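PDB 6XEP: thiamine-monophosphate kinase from Stenotrophomonas maltophilia, which probably catalyses the ATP-dependent phosphorylation of thiamine monophosphate to thiamine diphosphate, the active form of vitamin B1. Local coordinates for residues E195-R200 / E258-D263; A174-Q179 / R266-R271; L183-A188 / L199-P204. All coordinates share one frame; numbering follows the deposited sequence. Where two conformers were deposited one is given.

All three contacts lie in the C-terminal, AIR synthase-related part of the kinase, on the same side of the chain's centre, and involve helices 170-179, 192-202, 254-259 and 262-271 and the connections between them. Contacts 1 and 3 are buried and built from leucines; both use helix 192-202, contact 1 through Leu197 and contact 3 through Leu201 and Leu202. Contact 2, only partly buried, exchanges this apolar chemistry for a salt bridge between Arg176 and Asp267, with Cys268 SG alongside. Contacts 1 and 2 meet where Leu260 CD2 lies 3.6 Å from Cys268 SG, while Arg198 ties contact 1 to the loop of contact 3 by a hydrogen bond to the carbonyl of Leu185.

Contact 1 (E195-R200 / E258-D263); sequences ESLRLR and ELLGRD
The leucine contact between helix 192-202 and the turn joining helices 254-259 and 262-271 belongs to the helical layer of the PurM-like C-terminal domain. Leu197 reaches across from the helix and meets two consecutive leucines with a single methyl: its CD1 lies 3.8 Å from Leu259 CD1 and, more loosely, 4.2 Å from Leu260 CD1. Leu197 and Leu259 run past each other in opposite directions and touch through their CD1 methyls. Both keep CG beside the backbone N and anti to the carbonyl carbon (chi1 -64° for Leu197); the nearest CA atoms, of Leu197 and Leu259, are 9.2 Å apart, a separation the two side chains span. Leu260 is the first residue to leave helical geometry, and Gly261 then takes the N-cap position of the next helix; the break thus presents Leu259 from the end of one helix and Leu260 from the turn. No hydrogen bond crosses this interface.

Away from the leucines, Arg198 holds Glu195 side-on through two nitrogens, and Arg200 forms salt bridges with Asp170 and Glu277. Arg198 NE donates to Glu195 OE1 at 2.8 Å, from above the carboxylate plane, and Arg198 NH2 to Glu195 OE2 at 2.9 Å, on the syn lone pair. These two bonds fix the rotation of the guanidinium, one face of which is met by Leu199 CD2, offset toward the rim. Helix 170-179 adds to the apolar cluster: Leu177 touches both Leu197 and Leu260, Ala174 packs on Leu197, and Ala255 of helix 254-259 covers Leu197 as well.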
loop_
_atom_site.group_PDB
_atom_site.type_symbol
_atom_site.label_atom_id
_atom_site.label_comp_id
_atom_site.label_asym_id
_atom_site.label_seq_id
_atom_site.Cartn_x
_atom_site.Cartn_y
_atom_site.Cartn_z
ATOM N N GLU A 195 -26.984 11.578 15.032
ATOM C CA GLU A 195 -25.963 12.097 14.134
ATOM C C GLU A 195 -24.574 12.000 14.764
ATOM O O GLU A 195 -23.593 11.731 14.058
ATOM C CB GLU A 195 -26.326 13.535 13.734
ATOM C CG GLU A 195 -25.331 14.193 12.808
ATOM C CD GLU A 195 -25.317 13.602 11.402
ATOM O OE1 GLU A 195 -26.109 12.680 11.098
ATOM O OE2 GLU A 195 -24.492 14.073 10.594
ATOM N N SER A 196 -24.472 12.195 16.084
ATOM C CA SER A 196 -23.185 12.070 16.760
ATOM C C SER A 196 -22.633 10.661 16.613
ATOM O O SER A 196 -21.467 10.474 16.247
ATOM C CB SER A 196 -23.319 12.431 18.243
ATOM O OG SER A 196 -23.746 13.773 18.438
ATOM N N LEU A 197 -23.467 9.649 16.896
ATOM C CA LEU A 197 -23.022 8.272 16.754
ATOM C C LEU A 197 -22.712 7.962 15.301
ATOM O O LEU A 197 -21.722 7.283 15.009
ATOM C CB LEU A 197 -24.077 7.300 17.291
ATOM C CG LEU A 197 -24.382 7.384 18.794
ATOM C CD1 LEU A 197 -25.338 6.281 19.228
ATOM C CD2 LEU A 197 -23.107 7.357 19.622
ATOM N N ARG A 198 -23.550 8.454 14.373
ATOM C CA ARG A 198 -23.334 8.167 12.955
ATOM C C ARG A 198 -21.947 8.613 12.521
ATOM O O ARG A 198 -21.227 7.875 11.838
ATOM C CB ARG A 198 -24.407 8.848 12.096
ATOM C CG ARG A 198 -24.369 8.432 10.614
ATOM C CD ARG A 198 -25.396 9.171 9.747
ATOM N NE ARG A 198 -25.053 10.584 9.513
ATOM C CZ ARG A 198 -24.443 11.047 8.421
ATOM N NH1 ARG A 198 -24.107 10.222 7.435
ATOM N NH2 ARG A 198 -24.182 12.345 8.303
ATOM N N LEU A 199 -21.540 9.816 12.930
ATOM C CA LEU A 199 -20.241 10.335 12.510
ATOM C C LEU A 199 -19.068 9.703 13.261
ATOM O O LEU A 199 -17.941 9.713 12.748
ATOM C CB LEU A 199 -20.217 11.855 12.672
ATOM C CG LEU A 199 -21.105 12.591 11.662
ATOM C CD1 LEU A 199 -20.979 14.085 11.830
ATOM C CD2 LEU A 199 -20.715 12.190 10.266
ATOM N N ARG A 200 -19.290 9.154 14.455
ATOM C CA ARG A 200 -18.218 8.388 15.090
ATOM C C ARG A 200 -17.939 7.088 14.346
ATOM O O ARG A 200 -16.785 6.647 14.286
ATOM C CB ARG A 200 -18.565 8.107 16.551
ATOM C CG ARG A 200 -18.557 9.362 17.420
ATOM C CD ARG A 200 -17.138 9.810 17.729
ATOM N NE ARG A 200 -16.517 8.989 18.779
ATOM C CZ ARG A 200 -15.206 8.881 18.953
ATOM N NH1 ARG A 200 -14.374 9.535 18.141
ATOM N NH2 ARG A 200 -14.726 8.123 19.941
ATOM N N GLU A 258 -27.580 7.788 25.838
ATOM C CA GLU A 258 -28.978 8.130 25.599
ATOM C C GLU A 258 -29.684 7.114 24.705
ATOM O O GLU A 258 -30.871 6.838 24.907
ATOM C CB GLU A 258 -29.078 9.522 24.982
ATOM C CG GLU A 258 -30.462 10.103 25.017
ATOM C CD GLU A 258 -30.855 10.586 26.404
ATOM O OE1 GLU A 258 -32.069 10.677 26.678
ATOM O OE2 GLU A 258 -29.949 10.880 27.218
ATOM N N LEU A 259 -28.987 6.550 23.714
ATOM C CA LEU A 259 -29.645 5.779 22.667
ATOM C C LEU A 259 -29.528 4.273 22.842
ATOM O O LEU A 259 -30.296 3.533 22.215
ATOM C CB LEU A 259 -29.082 6.162 21.293
ATOM C CG LEU A 259 -29.375 7.592 20.836
ATOM C CD1 LEU A 259 -28.812 7.835 19.443
ATOM C CD2 LEU A 259 -30.872 7.897 20.900
ATOM N N LEU A 260 -28.582 3.801 23.647
ATOM C CA LEU A 260 -28.426 2.377 23.910
ATOM C C LEU A 260 -28.685 2.112 25.384
ATOM O O LEU A 260 -28.419 2.960 26.241
ATOM C CB LEU A 260 -27.021 1.869 23.522
ATOM C CG LEU A 260 -26.795 1.546 22.040
ATOM C CD1 LEU A 260 -26.802 2.806 21.179
ATOM C CD2 LEU A 260 -25.507 0.768 21.860
ATOM N N GLY A 261 -29.222 0.936 25.672
ATOM C CA GLY A 261 -29.441 0.553 27.052
ATOM C C GLY A 261 -28.131 0.403 27.802
ATOM O O GLY A 261 -27.046 0.357 27.235
ATOM N N ARG A 262 -28.253 0.312 29.124
ATOM C CA ARG A 262 -27.079 0.275 29.993
ATOM C C ARG A 262 -26.137 -0.877 29.631
ATOM O O ARG A 262 -24.919 -0.689 29.533
ATOM C CB ARG A 262 -27.567 0.199 31.442
ATOM C CG ARG A 262 -26.651 -0.401 32.475
ATOM C CD ARG A 262 -27.463 -0.627 33.769
ATOM N NE ARG A 262 -28.727 -1.336 33.533
ATOM C CZ ARG A 262 -29.947 -0.817 33.702
ATOM N NH1 ARG A 262 -31.025 -1.554 33.452
ATOM N NH2 ARG A 262 -30.104 0.426 34.137
ATOM N N ASP A 263 -26.685 -2.072 29.402
ATOM C CA ASP A 263 -25.846 -3.226 29.092
ATOM C C ASP A 263 -25.228 -3.107 27.698
ATOM O O ASP A 263 -24.026 -3.338 27.520
ATOM C CB ASP A 263 -26.658 -4.517 29.204
ATOM C CG ASP A 263 -27.032 -4.869 30.647
ATOM O OD1 ASP A 263 -26.494 -4.258 31.594
ATOM O OD2 ASP A 263 -27.861 -5.773 30.828
#

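Contact 2 (A174-Q179 / R266-R271); sequences ALRLWQ and RDCALR
Arg176 carries this contact from helix 170-179, reaching past Cys268 to Asp267 on helix 262-271. Just before it in sequence, Ala174 and Leu175 pack on helix 192-202 through Leu201, while Arg176 turns to helix 262-271. Arg176 CG is anti to the carbonyl carbon (chi1 -85°), and from CG to NE the chain is extended, bridging backbones whose nearest CA atoms, those of Arg176 and Cys268, are 9.1 Å apart. On the way, CD and NE of Arg176 both pass 3.6 Å from Cys268 SG, which approaches the guanidinium obliquely. Asp267 OD2 sits at the guanidinium edge, near its plane, 2.8 Å from Arg176 NH2. The N-H points poorly at this oxygen (120°), making a salt bridge with a weak hydrogen bond; the guanidinium and carboxylate planes stand 69° apart. The other carboxylate oxygen has its own partner, since Arg271 NH1 donates to Asp267 OD1 at 2.8 Å, nearly along the C-O axis.

Farther on, Leu177 turns to Leu197, and Trp178 hydrogen-bonds Glu65 through NE1. Arg176, Asp267 and Arg271 thus form a salt-bridge network with one carboxylate shared by two arginines, joining helices 170-179 and 262-271 within the PurM-like C-terminal domain, in a partly buried place.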
loop_
_atom_site.group_PDB
_atom_site.type_symbol
_atom_site.label_atom_id
_atom_site.label_comp_id
_atom_site.label_asym_id
_atom_site.label_seq_id
_atom_site.Cartn_x
_atom_site.Cartn_y
_atom_site.Cartn_z
ATOM N N ALA A 174 -23.530 3.079 16.844
ATOM C CA ALA A 174 -24.112 3.398 15.542
ATOM C C ALA A 174 -24.317 2.138 14.705
ATOM O O ALA A 174 -25.352 1.987 14.046
ATOM C CB ALA A 174 -23.226 4.390 14.788
ATOM N N LEU A 175 -23.327 1.235 14.698
ATOM C CA LEU A 175 -23.456 -0.004 13.929
ATOM C C LEU A 175 -24.642 -0.828 14.414
ATOM O O LEU A 175 -25.423 -1.351 13.606
ATOM C CB LEU A 175 -22.162 -0.819 14.019
ATOM C CG LEU A 175 -21.984 -1.970 13.016
ATOM C CD1 LEU A 175 -21.894 -1.417 11.588
ATOM C CD2 LEU A 175 -20.764 -2.829 13.344
ATOM N N ARG A 176 -24.814 -0.934 15.735
ATOM C CA ARG A 176 -25.949 -1.682 16.275
ATOM C C ARG A 176 -27.276 -1.045 15.877
ATOM O O ARG A 176 -28.218 -1.744 15.476
ATOM C CB ARG A 176 -25.842 -1.767 17.798
ATOM C CG ARG A 176 -24.989 -2.894 18.335
ATOM C CD ARG A 176 -24.851 -2.706 19.832
ATOM N NE ARG A 176 -24.082 -3.749 20.493
ATOM C CZ ARG A 176 -24.601 -4.588 21.378
ATOM N NH1 ARG A 176 -25.888 -4.505 21.687
ATOM N NH2 ARG A 176 -23.837 -5.510 21.949
ATOM N N LEU A 177 -27.393 0.274 16.036
ATOM C CA LEU A 177 -28.623 0.946 15.623
ATOM C C LEU A 177 -28.890 0.739 14.140
ATOM O O LEU A 177 -30.031 0.490 13.736
ATOM C CB LEU A 177 -28.556 2.438 15.953
ATOM C CG LEU A 177 -28.532 2.744 17.450
ATOM C CD1 LEU A 177 -28.149 4.203 17.655
ATOM C CD2 LEU A 177 -29.883 2.457 18.084
ATOM N N TRP A 178 -27.843 0.804 13.320
ATOM C CA TRP A 178 -28.015 0.549 11.893
ATOM C C TRP A 178 -28.504 -0.879 11.635
ATOM O O TRP A 178 -29.428 -1.090 10.841
ATOM C CB TRP A 178 -26.701 0.835 11.167
ATOM C CG TRP A 178 -26.645 0.389 9.738
ATOM C CD1 TRP A 178 -27.221 0.998 8.657
ATOM C CD2 TRP A 178 -25.936 -0.743 9.234
ATOM N NE1 TRP A 178 -26.925 0.289 7.509
ATOM C CE2 TRP A 178 -26.139 -0.783 7.843
ATOM C CE3 TRP A 178 -25.172 -1.744 9.830
ATOM C CZ2 TRP A 178 -25.587 -1.786 7.038
ATOM C CZ3 TRP A 178 -24.610 -2.728 9.030
ATOM C CH2 TRP A 178 -24.825 -2.742 7.650
ATOM N N GLN A 179 -27.932 -1.865 12.330
ATOM C CA GLN A 179 -28.352 -3.254 12.139
ATOM C C GLN A 179 -29.788 -3.488 12.603
ATOM O O GLN A 179 -30.508 -4.312 12.022
ATOM C CB GLN A 179 -27.405 -4.189 12.886
ATOM C CG GLN A 179 -25.991 -4.194 12.335
ATOM C CD GLN A 179 -24.970 -4.768 13.311
ATOM O OE1 GLN A 179 -25.224 -4.875 14.512
ATOM N NE2 GLN A 179 -23.801 -5.134 12.794
ATOM N N ARG A 266 -22.497 -0.530 27.691
ATOM C CA ARG A 266 -21.303 -1.063 28.332
ATOM C C ARG A 266 -20.564 -2.019 27.408
ATOM O O ARG A 266 -19.333 -1.984 27.319
ATOM C CB ARG A 266 -21.694 -1.764 29.631
ATOM C CG ARG A 266 -20.540 -2.346 30.418
ATOM C CD ARG A 266 -21.116 -3.090 31.624
ATOM N NE ARG A 266 -20.106 -3.495 32.598
ATOM C CZ ARG A 266 -19.577 -4.712 32.666
ATOM N NH1 ARG A 266 -19.954 -5.655 31.808
ATOM N NH2 ARG A 266 -18.670 -4.987 33.593
ATOM N N ASP A 267 -21.296 -2.885 26.711
ATOM C CA ASP A 267 -20.641 -3.830 25.820
ATOM C C ASP A 267 -19.956 -3.108 24.667
ATOM O O ASP A 267 -18.849 -3.481 24.265
ATOM C CB ASP A 267 -21.651 -4.836 25.286
ATOM C CG ASP A 267 -21.008 -5.877 24.417
ATOM O OD1 ASP A 267 -20.086 -6.558 24.913
ATOM O OD2 ASP A 267 -21.406 -6.004 23.241
ATOM N N CYS A 268 -20.609 -2.084 24.114
ATOM C CA CYS A 268 -19.973 -1.291 23.065
ATOM C C CYS A 268 -18.691 -0.644 23.563
ATOM O O CYS A 268 -17.688 -0.601 22.844
ATOM C CB CYS A 268 -20.932 -0.215 22.564
ATOM S SG CYS A 268 -22.328 -0.825 21.578
ATOM N N ALA A 269 -18.716 -0.104 24.781
ATOM C CA ALA A 269 -17.539 0.591 25.292
ATOM C C ALA A 269 -16.384 -0.375 25.545
ATOM O O ALA A 269 -15.219 -0.021 25.331
ATOM C CB ALA A 269 -17.894 1.336 26.575
ATOM N N LEU A 270 -16.693 -1.595 26.010
ATOM C CA LEU A 270 -15.658 -2.574 26.346
ATOM C C LEU A 270 -15.124 -3.299 25.121
ATOM O O LEU A 270 -13.933 -3.623 25.063
ATOM C CB LEU A 270 -16.203 -3.611 27.328
ATOM C CG LEU A 270 -16.359 -3.128 28.772
ATOM C CD1 LEU A 270 -17.200 -4.125 29.518
ATOM C CD2 LEU A 270 -14.983 -2.949 29.422
ATOM N N ARG A 271 -15.998 -3.594 24.153
ATOM C CA ARG A 271 -15.676 -4.511 23.067
ATOM C C ARG A 271 -16.050 -3.990 21.681
ATOM O O ARG A 271 -15.897 -4.728 20.696
ATOM C CB ARG A 271 -16.375 -5.860 23.298
ATOM C CG ARG A 271 -15.858 -6.605 24.515
ATOM C CD ARG A 271 -16.654 -7.885 24.809
ATOM N NE ARG A 271 -16.454 -8.290 26.199
ATOM C CZ ARG A 271 -17.205 -7.859 27.208
ATOM N NH1 ARG A 271 -18.222 -7.032 26.974
ATOM N NH2 ARG A 271 -16.949 -8.252 28.443
#

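Contact 3 (L183-A188 / L199-P204); sequences LNLATA and LRLLRP. With EDO (1,2-ethanediol), chain B.
Different first torsions bring Leu185 and Leu201 together: Leu185 keeps CG beside its backbone N (chi1 -60°), whereas Leu201 has CG anti to the N (chi1 176°). The two side chains cross at about a right angle, and one methyl of Leu201 meets the forked end of Leu185, with CD2 of Leu201 4.0 Å from Leu185 CD2 and 4.1 Å from Leu185 CD1. The contact packs the loop between helices 170-179 and 192-202 against the C-terminal end of the second helix, in the PurM-like C-terminal domain.

Leu202, on the last turn, lies beside the backbone of the same loop. Its CD1 comes 3.4 Å from the carbonyl oxygen of Leu185, an approach of a methyl to a polar atom; the side chains meet more loosely, Leu185 CB standing 4.5 Å from Leu202 CD2. That oxygen also accepts a hydrogen bond from Arg198 NH1, within a buried, largely apolar contact.

An Asx turn shapes the loop. Asn184 OD1 accepts from Ala186 N at 2.9 Å, with the donor lying above the carbonyl plane, and the turn encloses Leu185 between its two ends. Beyond Leu185, Pro63 and Trp178 add to its apolar surroundings, and Leu201 lies close to Asp274, predicted to bind substrate, which places this packing beside the presumed substrate site. Arg203, after the helix, forms a salt bridge with Asp70 of helix 68-85, while CD2 of Leu199 sits over the centre of its guanidinium.

At the start of the loop a 1,2-ethanediol, probably from the crystallisation liquor, accepts an almost straight hydrogen bond (178°) through O1 from Asn184 N at 3.0 Å, and its C1 lies 3.4 Å from Leu183 CD1.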
loop_
_atom_site.group_PDB
_atom_site.type_symbol
_atom_site.label_atom_id
_atom_site.label_comp_id
_atom_site.label_asym_id
_atom_site.label_seq_id
_atom_site.Cartn_x
_atom_site.Cartn_y
_atom_site.Cartn_z
ATOM N N LEU A 183 -31.001 3.469 12.209
ATOM C CA LEU A 183 -30.092 4.536 11.801
ATOM C C LEU A 183 -29.713 4.381 10.333
ATOM O O LEU A 183 -29.117 3.373 9.946
ATOM C CB LEU A 183 -28.831 4.551 12.674
ATOM C CG LEU A 183 -27.722 5.558 12.328
ATOM C CD1 LEU A 183 -28.177 7.011 12.451
ATOM C CD2 LEU A 183 -26.510 5.319 13.213
ATOM N N ASN A 184 -30.026 5.396 9.530
ATOM C CA ASN A 184 -29.558 5.466 8.149
ATOM C C ASN A 184 -28.151 6.051 8.130
ATOM O O ASN A 184 -27.922 7.132 8.667
ATOM C CB ASN A 184 -30.503 6.346 7.323
ATOM C CG ASN A 184 -30.184 6.333 5.828
ATOM O OD1 ASN A 184 -29.140 5.851 5.398
ATOM N ND2 ASN A 184 -31.106 6.870 5.024
ATOM N N LEU A 185 -27.210 5.353 7.496
ATOM C CA LEU A 185 -25.837 5.846 7.471
ATOM C C LEU A 185 -25.532 6.750 6.282
ATOM O O LEU A 185 -24.543 7.494 6.326
ATOM C CB LEU A 185 -24.847 4.667 7.464
ATOM C CG LEU A 185 -24.908 3.707 8.653
ATOM C CD1 LEU A 185 -23.995 2.527 8.416
ATOM C CD2 LEU A 185 -24.545 4.380 9.961
ATOM N N ALA A 186 -26.336 6.697 5.219
ATOM C CA ALA A 186 -26.029 7.399 3.979
ATOM C C ALA A 186 -26.431 8.868 3.989
ATOM O O ALA A 186 -26.027 9.610 3.086
ATOM C CB ALA A 186 -26.721 6.712 2.800
ATOM N N THR A 187 -27.222 9.311 4.956
ATOM C CA THR A 187 -27.693 10.687 4.966
ATOM C C THR A 187 -27.542 11.248 6.370
ATOM O O THR A 187 -27.517 10.506 7.352
ATOM C CB THR A 187 -29.158 10.816 4.516
ATOM O OG1 THR A 187 -29.958 9.864 5.221
ATOM C CG2 THR A 187 -29.306 10.603 3.006
ATOM N N ALA A 188 -27.446 12.570 6.456
ATOM C CA ALA A 188 -27.370 13.235 7.746
ATOM C C ALA A 188 -28.740 13.243 8.400
ATOM O O ALA A 188 -29.764 13.393 7.728
ATOM C CB ALA A 188 -26.870 14.671 7.587
ATOM N N LEU A 199 -21.540 9.816 12.930
ATOM C CA LEU A 199 -20.241 10.335 12.510
ATOM C C LEU A 199 -19.068 9.703 13.261
ATOM O O LEU A 199 -17.941 9.713 12.748
ATOM C CB LEU A 199 -20.217 11.855 12.672
ATOM C CG LEU A 199 -21.105 12.591 11.662
ATOM C CD1 LEU A 199 -20.979 14.085 11.830
ATOM C CD2 LEU A 199 -20.715 12.190 10.266
ATOM N N ARG A 200 -19.290 9.154 14.455
ATOM C CA ARG A 200 -18.218 8.388 15.090
ATOM C C ARG A 200 -17.939 7.088 14.346
ATOM O O ARG A 200 -16.785 6.647 14.286
ATOM C CB ARG A 200 -18.565 8.107 16.551
ATOM C CG ARG A 200 -18.557 9.362 17.420
ATOM C CD ARG A 200 -17.138 9.810 17.729
ATOM N NE ARG A 200 -16.517 8.989 18.779
ATOM C CZ ARG A 200 -15.206 8.881 18.953
ATOM N NH1 ARG A 200 -14.374 9.535 18.141
ATOM N NH2 ARG A 200 -14.726 8.123 19.941
ATOM N N LEU A 201 -18.973 6.464 13.770
ATOM C CA LEU A 201 -18.746 5.294 12.933
ATOM C C LEU A 201 -18.144 5.700 11.593
ATOM O O LEU A 201 -17.193 5.071 11.111
ATOM C CB LEU A 201 -20.061 4.534 12.713
ATOM C CG LEU A 201 -19.969 3.329 11.758
ATOM C CD1 LEU A 201 -18.952 2.300 12.241
ATOM C CD2 LEU A 201 -21.328 2.677 11.541
ATOM N N LEU A 202 -18.711 6.739 10.961
ATOM C CA LEU A 202 -18.319 7.081 9.594
ATOM C C LEU A 202 -17.010 7.856 9.549
ATOM O O LEU A 202 -16.207 7.662 8.629
ATOM C CB LEU A 202 -19.418 7.907 8.918
ATOM C CG LEU A 202 -20.760 7.200 8.761
ATOM C CD1 LEU A 202 -21.706 8.167 8.064
ATOM C CD2 LEU A 202 -20.595 5.917 7.960
ATOM N N ARG A 203 -16.777 8.741 10.514
ATOM C CA ARG A 203 -15.633 9.650 10.468
ATOM C C ARG A 203 -14.923 9.655 11.814
ATOM O O ARG A 203 -14.937 10.674 12.521
ATOM C CB ARG A 203 -16.068 11.071 10.114
ATOM C CG ARG A 203 -16.593 11.271 8.716
ATOM C CD ARG A 203 -16.901 12.779 8.499
ATOM N NE ARG A 203 -17.952 12.885 7.506
ATOM C CZ ARG A 203 -18.829 13.864 7.442
ATOM N NH1 ARG A 203 -18.784 14.868 8.311
ATOM N NH2 ARG A 203 -19.744 13.845 6.484
ATOM N N PRO A 204 -14.278 8.557 12.185
ATOM C CA PRO A 204 -13.522 8.542 13.449
ATOM C C PRO A 204 -12.393 9.566 13.399
ATOM O O PRO A 204 -11.872 9.885 12.331
ATOM C CB PRO A 204 -12.985 7.106 13.520
ATOM C CG PRO A 204 -12.867 6.674 12.089
ATOM C CD PRO A 204 -14.092 7.308 11.423
HETATM C C1 EDO B . -31.272 8.261 11.691
HETATM O O1 EDO B . -31.798 7.527 10.574
HETATM C C2 EDO B . -32.382 8.737 12.623
HETATM O O2 EDO B . -33.034 7.605 13.219
#